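Local structure of probable phospholipase A2 homolog 2 (Oryza sativa, 2WG9) at residues C28-A31 and P32-R35; N98-V102 and G103-S107. The protein probably catalyses the calcium-dependent hydrolysis of the 2-acyl ester of membrane phosphoglycerides, releasing lysophospholipids and free fatty acids. All coordinates share one frame; numbering follows the deposited sequence. Where two conformers were deposited one is given.

Contact 1: C28-A31 and P32-R35. With OCA (octanoic acid (caprylic acid)), chain D.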
loop_
_atom_site.group_PDB
_atom_site.type_symbol
_atom_site.label_atom_id
_atom_site.label_comp_id
_atom_site.label_asym_id
_atom_site.label_seq_id
_atom_site.Cartn_x
_atom_site.Cartn_y
_atom_site.Cartn_z
ATOM N N CYS A 28 -1.036 -10.803 7.857
ATOM C CA CYS A 28 0.189 -10.527 7.103
ATOM C C CYS A 28 0.229 -11.120 5.696
ATOM O O CYS A 28 0.842 -10.541 4.797
ATOM C CB CYS A 28 1.402 -11.012 7.900
ATOM S SG CYS A 28 1.522 -10.268 9.552
ATOM N N THR A 29 -0.423 -12.267 5.507
ATOM C CA THR A 29 -0.370 -12.983 4.234
ATOM C C THR A 29 -1.733 -13.138 3.551
ATOM O O THR A 29 -1.830 -13.786 2.504
ATOM C CB THR A 29 0.257 -14.390 4.402
ATOM O OG1 THR A 29 -0.546 -15.169 5.295
ATOM C CG2 THR A 29 1.659 -14.290 4.946
ATOM N N ILE A 30 -2.778 -12.555 4.137
ATOM C CA ILE A 30 -4.124 -12.592 3.548
ATOM C C ILE A 30 -4.455 -11.245 2.903
ATOM O O ILE A 30 -4.816 -10.284 3.588
ATOM C CB ILE A 30 -5.205 -12.999 4.587
ATOM C CG1 ILE A 30 -4.900 -14.395 5.151
ATOM C CG2 ILE A 30 -6.606 -12.944 3.965
ATOM C CD1 ILE A 30 -5.633 -14.736 6.447
ATOM N N ALA A 31 -4.327 -11.200 1.577
ATOM C CA ALA A 31 -4.392 -9.961 0.794
ATOM C C ALA A 31 -5.610 -9.062 1.068
ATOM O O ALA A 31 -5.436 -7.859 1.294
ATOM C CB ALA A 31 -4.255 -10.264 -0.712
ATOM N N PRO A 32 -6.840 -9.629 1.058
ATOM C CA PRO A 32 -8.007 -8.763 1.298
ATOM C C PRO A 32 -8.111 -8.199 2.719
ATOM O O PRO A 32 -8.812 -7.213 2.923
ATOM C CB PRO A 32 -9.206 -9.684 1.011
ATOM C CG PRO A 32 -8.641 -10.873 0.287
ATOM C CD PRO A 32 -7.252 -11.027 0.816
ATOM N N LEU A 33 -7.423 -8.812 3.684
ATOM C CA LEU A 33 -7.524 -8.411 5.089
ATOM C C LEU A 33 -6.235 -7.794 5.659
ATOM O O LEU A 33 -6.232 -7.270 6.776
ATOM C CB LEU A 33 -7.955 -9.606 5.959
ATOM C CG LEU A 33 -9.338 -10.221 5.729
ATOM C CD1 LEU A 33 -9.568 -11.359 6.708
ATOM C CD2 LEU A 33 -10.465 -9.179 5.826
ATOM N N LEU A 34 -5.157 -7.866 4.888
ATOM C CA LEU A 34 -3.850 -7.348 5.295
ATOM C C LEU A 34 -3.956 -5.924 5.855
ATOM O O LEU A 34 -4.579 -5.057 5.237
ATOM C CB LEU A 34 -2.899 -7.380 4.090
ATOM C CG LEU A 34 -1.380 -7.269 4.259
ATOM C CD1 LEU A 34 -0.685 -8.037 3.142
ATOM C CD2 LEU A 34 -0.913 -5.823 4.277
ATOM N N ARG A 35 -3.356 -5.702 7.025
ATOM C CA ARG A 35 -3.160 -4.359 7.567
ATOM C C ARG A 35 -1.763 -4.277 8.160
ATOM O O ARG A 35 -1.455 -4.951 9.143
ATOM C CB ARG A 35 -4.218 -3.993 8.611
ATOM C CG ARG A 35 -5.572 -3.741 8.007
ATOM C CD ARG A 35 -6.555 -3.249 9.022
ATOM N NE ARG A 35 -7.824 -2.926 8.384
ATOM C CZ ARG A 35 -8.953 -2.673 9.040
ATOM N NH1 ARG A 35 -8.981 -2.704 10.368
ATOM N NH2 ARG A 35 -10.056 -2.392 8.359
HETATM C C1 OCA D . -1.576 0.263 -0.207
HETATM C C2 OCA D . -1.005 -1.044 -0.763
HETATM C C3 OCA D . -1.814 -1.552 -1.955
HETATM C C4 OCA D . -3.162 -2.147 -1.542
HETATM C C5 OCA D . -3.015 -3.401 -0.663
HETATM C C6 OCA D . -2.886 -4.666 -1.509
HETATM C C7 OCA D . -3.456 -5.879 -0.773
HETATM C C8 OCA D . -2.333 -6.827 -0.340
HETATM O O1 OCA D . -2.392 0.177 0.732
HETATM O O2 OCA D . -1.174 1.321 -0.730
HETATM O O HOH W 1 -5.754 -5.383 2.733
#
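Ile30 and Leu33 meet at the two ends of a tight turn whose corner residues are Ala31 and Pro32. The backbone and the inward-facing Leu34 form the compact side. Ile30 O receives Leu33 N at 3.0 Å, with the donor standing 43° out of the carbonyl plane, and also draws in Leu34 N at 2.8 Å in a weak, bent bond. The buried Leu34, in one of its two conformers, sets CD1 3.4 Å from Cys28 O and also near octanoate C8. The proline ring stiffens the corner. The outer side is looser and faces solvent. Ile30 CG2, turned away from its own N and toward its carbonyl carbon, leans forward onto Pro32 CD at 3.7 Å and only grazes Leu33 CB at 4.1 Å, while the branches of Ile30 and Leu33 run side by side. A water lies 2.9 Å from Ala31 O and 2.8 Å from Leu34 O, bridging these carbonyls, although other acceptors compete for its protons. Ala31 O also approaches octanoate C7 at 3.5 Å. Ala31 further packs on Val112 of helix 102-125. This is a beta turn, with Ile30 and Leu33 as its first and last residues, in the connection between strands 24-26 and 35-37, lining the far end of the fatty-acid pocket.

Contact 2: N98-V102 and G103-S107; sequences NKCNV and GQTAS
The carboxamides of Asn101 and Gln104 stand almost perpendicular, their planes 86° apart. At the oxygen edge of the Asn101 amide, OD1 takes Gln104 N at 3.0 Å, in the carbonyl plane on a lone pair and nearly straight at 165°; Gln104 CB sits by the same oxygen edge, tilted toward one face. The Gln104 amide has Asn101 CB off one side, 3.7 Å from OE1. A water lies off its other side, giving a proton to Gln104 OE1 and accepting one from Asn101 N, and Thr29 comes over that same face. With CG anti to the backbone nitrogen (chi1 -177°), Asn101, the N-cap residue of helix 102-125, swings its amide forward alongside the first turn. The backbone Asn101 O is gripped twice, by Thr105 N at 2.9 Å, almost straight, and by Thr105 OG1 at 3.2 Å from above the carbonyl plane. Ala106 N to Val102 O, 2.9 Å, continues the helical pattern. Upstream, Asn98 OD1 accepts Cys100 N at 3.0 Å, an Asx turn that shapes the approach to the helix. The cap satisfies an N-H that has no preceding helical carbonyl, and the partial negative charge of OD1 probably sits favourably at the positive end of the helix dipole.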
loop_
_atom_site.group_PDB
_atom_site.type_symbol
_atom_site.label_atom_id
_atom_site.label_comp_id
_atom_site.label_asym_id
_atom_site.label_seq_id
_atom_site.Cartn_x
_atom_site.Cartn_y
_atom_site.Cartn_z
ATOM N N ASN A 98 6.331 -5.414 14.993
ATOM C CA ASN A 98 5.871 -5.896 13.688
ATOM C C ASN A 98 5.787 -7.422 13.684
ATOM O O ASN A 98 6.808 -8.108 13.671
ATOM C CB ASN A 98 6.808 -5.414 12.574
ATOM C CG ASN A 98 6.265 -5.683 11.182
ATOM O OD1 ASN A 98 5.170 -6.222 11.010
ATOM N ND2 ASN A 98 7.033 -5.296 10.174
ATOM N N LYS A 99 4.562 -7.941 13.703
ATOM C CA LYS A 99 4.334 -9.390 13.703
ATOM C C LYS A 99 4.446 -9.986 12.299
ATOM O O LYS A 99 4.428 -11.211 12.129
ATOM C CB LYS A 99 2.957 -9.709 14.299
ATOM C CG LYS A 99 2.701 -9.116 15.686
ATOM C CD LYS A 99 3.396 -9.915 16.778
ATOM C CE LYS A 99 2.922 -9.480 18.155
ATOM N NZ LYS A 99 3.328 -8.080 18.483
ATOM N N CYS A 100 4.541 -9.116 11.296
ATOM C CA CYS A 100 4.671 -9.545 9.913
ATOM C C CYS A 100 6.137 -9.674 9.527
ATOM O O CYS A 100 7.020 -9.119 10.184
ATOM C CB CYS A 100 3.972 -8.561 8.963
ATOM S SG CYS A 100 2.174 -8.389 9.167
ATOM N N ASN A 101 6.381 -10.422 8.459
ATOM C CA ASN A 101 7.683 -10.464 7.816
ATOM C C ASN A 101 7.691 -9.475 6.658
ATOM O O ASN A 101 6.829 -9.547 5.774
ATOM C CB ASN A 101 7.955 -11.888 7.326
ATOM C CG ASN A 101 9.319 -12.039 6.707
ATOM O OD1 ASN A 101 9.512 -11.772 5.518
ATOM N ND2 ASN A 101 10.283 -12.481 7.513
ATOM N N VAL A 102 8.658 -8.554 6.656
ATOM C CA VAL A 102 8.703 -7.481 5.661
ATOM C C VAL A 102 8.680 -8.016 4.223
ATOM O O VAL A 102 7.794 -7.664 3.442
ATOM C CB VAL A 102 9.914 -6.529 5.866
ATOM C CG1 VAL A 102 9.924 -5.439 4.804
ATOM C CG2 VAL A 102 9.877 -5.913 7.254
ATOM N N GLY A 103 9.644 -8.877 3.896
ATOM C CA GLY A 103 9.776 -9.426 2.547
ATOM C C GLY A 103 8.565 -10.227 2.116
ATOM O O GLY A 103 8.109 -10.108 0.987
ATOM N N GLN A 104 8.052 -11.045 3.029
ATOM C CA GLN A 104 6.845 -11.831 2.789
ATOM C C GLN A 104 5.622 -10.955 2.487
ATOM O O GLN A 104 4.929 -11.180 1.496
ATOM C CB GLN A 104 6.564 -12.734 3.984
ATOM C CG GLN A 104 5.463 -13.757 3.753
ATOM C CD GLN A 104 5.125 -14.563 5.000
ATOM O OE1 GLN A 104 5.217 -14.069 6.133
ATOM N NE2 GLN A 104 4.714 -15.812 4.795
ATOM N N THR A 105 5.361 -9.965 3.344
ATOM C CA THR A 105 4.218 -9.063 3.164
ATOM C C THR A 105 4.351 -8.272 1.867
ATOM O O THR A 105 3.374 -8.101 1.138
ATOM C CB THR A 105 4.040 -8.110 4.379
ATOM O OG1 THR A 105 3.728 -8.884 5.544
ATOM C CG2 THR A 105 2.903 -7.105 4.141
ATOM N N ALA A 106 5.563 -7.810 1.566
ATOM C CA ALA A 106 5.800 -7.067 0.334
ATOM C C ALA A 106 5.479 -7.918 -0.897
ATOM O O ALA A 106 4.940 -7.405 -1.884
ATOM C CB ALA A 106 7.232 -6.565 0.274
ATOM N N SER A 107 5.803 -9.213 -0.828
ATOM C CA SER A 107 5.541 -10.122 -1.942
ATOM C C SER A 107 4.040 -10.333 -2.150
ATOM O O SER A 107 3.573 -10.438 -3.291
ATOM C CB SER A 107 6.256 -11.458 -1.737
ATOM O OG SER A 107 5.990 -12.329 -2.823
HETATM O O HOH W 2 4.477 -11.710 6.873
#

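Contact 1 comes first along the chain, in the loop between strands 24-26 and 35-37; contact 2 follows after helix 77-88 and opens helix 102-125. Their centres are 10 Å apart, and the disulfide joining Cys28 SG and Cys100 SG at 2.0 Å ties the residues leading into the turn to the residue just before the helix cap. Beside it, in one of its two conformers, Leu34 packs on Thr105. The first turn of helix 102-125 is thereby fastened to the loop that reaches the octanoate, and further along the same helix Ile109 and Ile113 also line that pocket, so both contacts belong to the framework around the acyl-chain site.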